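Local coordinates for protein probable transcriptional regulator (Pseudomonas aeruginosa, PDB 2FBI) that probably binds DNA as a MarR-family winged helix-turn-helix dimer and regulates transcription of target genes, at the interface of chains A and B. Sequence-based numbering; all coordinates share one arbitrary frame. Chains: chain A/B, probable transcriptional regulator.

The interface of chains A and B. Residues chain A 133-134, 136-137, 140; chain B 17, 122, 126, 130.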
loop_
_atom_site.group_PDB
_atom_site.type_symbol
_atom_site.label_atom_id
_atom_site.label_comp_id
_atom_site.label_asym_id
_atom_site.label_seq_id
_atom_site.Cartn_x
_atom_site.Cartn_y
_atom_site.Cartn_z
ATOM N N LEU A 133 9.177 -8.902 -11.928
ATOM C CA LEU A 133 10.050 -8.428 -10.848
ATOM C C LEU A 133 9.343 -8.334 -9.484
ATOM O O LEU A 133 9.920 -8.660 -8.434
ATOM C CB LEU A 133 10.703 -7.105 -11.230
ATOM C CG LEU A 133 11.945 -7.141 -12.134
ATOM C CD1 LEU A 133 12.200 -5.748 -12.713
ATOM C CD2 LEU A 133 13.175 -7.585 -11.351
ATOM N N LEU A 134 8.093 -7.904 -9.490
ATOM C CA LEU A 134 7.349 -7.813 -8.255
ATOM C C LEU A 134 7.053 -9.219 -7.696
ATOM O O LEU A 134 7.072 -9.428 -6.506
ATOM C CB LEU A 134 6.033 -7.071 -8.483
ATOM C CG LEU A 134 6.042 -5.545 -8.728
ATOM C CD1 LEU A 134 4.678 -5.160 -9.193
ATOM C CD2 LEU A 134 6.453 -4.793 -7.464
ATOM N N GLU A 136 8.978 -11.711 -8.040
ATOM C CA GLU A 136 10.286 -12.057 -7.481
ATOM C C GLU A 136 10.543 -11.401 -6.128
ATOM O O GLU A 136 11.099 -12.049 -5.211
ATOM C CB GLU A 136 11.383 -11.621 -8.454
ATOM C CG GLU A 136 12.355 -12.686 -8.892
ATOM C CD GLU A 136 12.636 -12.597 -10.396
ATOM O OE1 GLU A 136 13.353 -11.655 -10.834
ATOM O OE2 GLU A 136 12.136 -13.477 -11.143
ATOM N N LEU A 137 10.199 -10.113 -6.004
ATOM C CA LEU A 137 10.365 -9.406 -4.728
ATOM C C LEU A 137 9.564 -10.042 -3.586
ATOM O O LEU A 137 9.982 -10.000 -2.448
ATOM C CB LEU A 137 10.011 -7.899 -4.842
ATOM C CG LEU A 137 10.314 -6.992 -3.640
ATOM C CD1 LEU A 137 11.809 -7.030 -3.268
ATOM C CD2 LEU A 137 9.926 -5.562 -3.973
ATOM N N ILE A 140 11.318 -12.771 -1.592
ATOM C CA ILE A 140 12.366 -12.457 -0.623
ATOM C C ILE A 140 11.864 -12.446 0.796
ATOM O O ILE A 140 12.670 -12.364 1.717
ATOM C CB ILE A 140 13.227 -11.156 -0.940
ATOM C CG1 ILE A 140 12.504 -9.860 -0.554
ATOM C CG2 ILE A 140 13.753 -11.167 -2.388
ATOM C CD1 ILE A 140 13.467 -8.651 -0.448
ATOM N N ALA B 17 4.316 -7.254 -2.710
ATOM C CA ALA B 17 5.738 -6.936 -2.787
ATOM C C ALA B 17 6.208 -5.960 -1.708
ATOM O O ALA B 17 7.290 -6.155 -1.141
ATOM C CB ALA B 17 6.150 -6.463 -4.178
ATOM N N PHE B 122 17.724 -9.973 -3.122
ATOM C CA PHE B 122 16.933 -9.706 -4.347
ATOM C C PHE B 122 17.814 -9.559 -5.603
ATOM O O PHE B 122 17.440 -10.008 -6.688
ATOM C CB PHE B 122 16.027 -8.465 -4.150
ATOM C CG PHE B 122 15.085 -8.172 -5.313
ATOM C CD1 PHE B 122 14.124 -9.101 -5.716
ATOM C CD2 PHE B 122 15.130 -6.936 -5.966
ATOM C CE1 PHE B 122 13.233 -8.813 -6.759
ATOM C CE2 PHE B 122 14.242 -6.637 -7.011
ATOM C CZ PHE B 122 13.298 -7.571 -7.412
ATOM N N LYS B 126 18.588 -6.101 -10.264
ATOM C CA LYS B 126 17.131 -6.282 -10.151
ATOM C C LYS B 126 16.410 -5.209 -9.291
ATOM O O LYS B 126 15.273 -4.807 -9.605
ATOM C CB LYS B 126 16.783 -7.694 -9.676
ATOM C CG LYS B 126 16.775 -8.731 -10.800
ATOM C CD LYS B 126 16.365 -10.130 -10.311
ATOM C CE LYS B 126 16.992 -11.218 -11.183
ATOM N NZ LYS B 126 16.350 -12.595 -11.079
ATOM N N LEU B 130 13.755 -2.538 -10.858
ATOM C CA LEU B 130 12.451 -2.434 -10.272
ATOM C C LEU B 130 12.102 -0.947 -9.997
ATOM O O LEU B 130 11.008 -0.498 -10.343
ATOM C CB LEU B 130 12.349 -3.269 -8.965
ATOM C CG LEU B 130 11.023 -3.049 -8.233
ATOM C CD1 LEU B 130 9.857 -3.483 -9.165
ATOM C CD2 LEU B 130 10.990 -3.758 -6.873
#
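A:Leu133 and A:Leu137 meet B:Lys126 and B:Leu130 where the two copies of helix 124-138 cross at roughly a right angle. B:Phe122 joins them from the end of helix 98-122, B:Ala17 from helix 10-22, and A:Ile140 from just past the end of the chain A helix. This is part of the two-fold helical interface, the typical dimerisation region of the MarR family, so it probably belongs to the biological dimer. The ring of B:Phe122 is the main apolar group here. Its CG is anti to the backbone N (chi1 -175°), and the ring reaches the backbone of the chain A helix. B:Phe122 CE1 lies 3.4 Å from the backbone N of A:Leu137. B:Phe122 CZ lies 3.7 Å from the carbonyl O of A:Leu133. A:Leu137 also turns its CD1 methyl over one face of the B:Phe122 ring, near the centre, in a CH-pi contact 4.0 Å from the centroid. A:Leu137 CD2 meets B:Leu130 CD2 at 3.6 Å and also packs on B:Ala17. A:Ile140 CG2 touches the CB and CD1 side of B:Phe122. A:Leu134 brings CD2 to within 3.7 Å of B:Ala17 CB, with B:Leu130 CD1 nearby. A:Leu133 lays CD2 against the aliphatic part of B:Lys126, 3.8 Å from CG. The lysine chain is extended beyond CG, which carries its amino group past the leucine to A:Glu136. B:Lys126 NZ donates a hydrogen bond to A:Glu136 OE1 at 3.2 Å, and the pair is also a salt bridge. The amino group comes from above the carboxylate plane, 69° out of it. A:Glu136 CB packs against B:Phe122 CE1 at 3.8 Å.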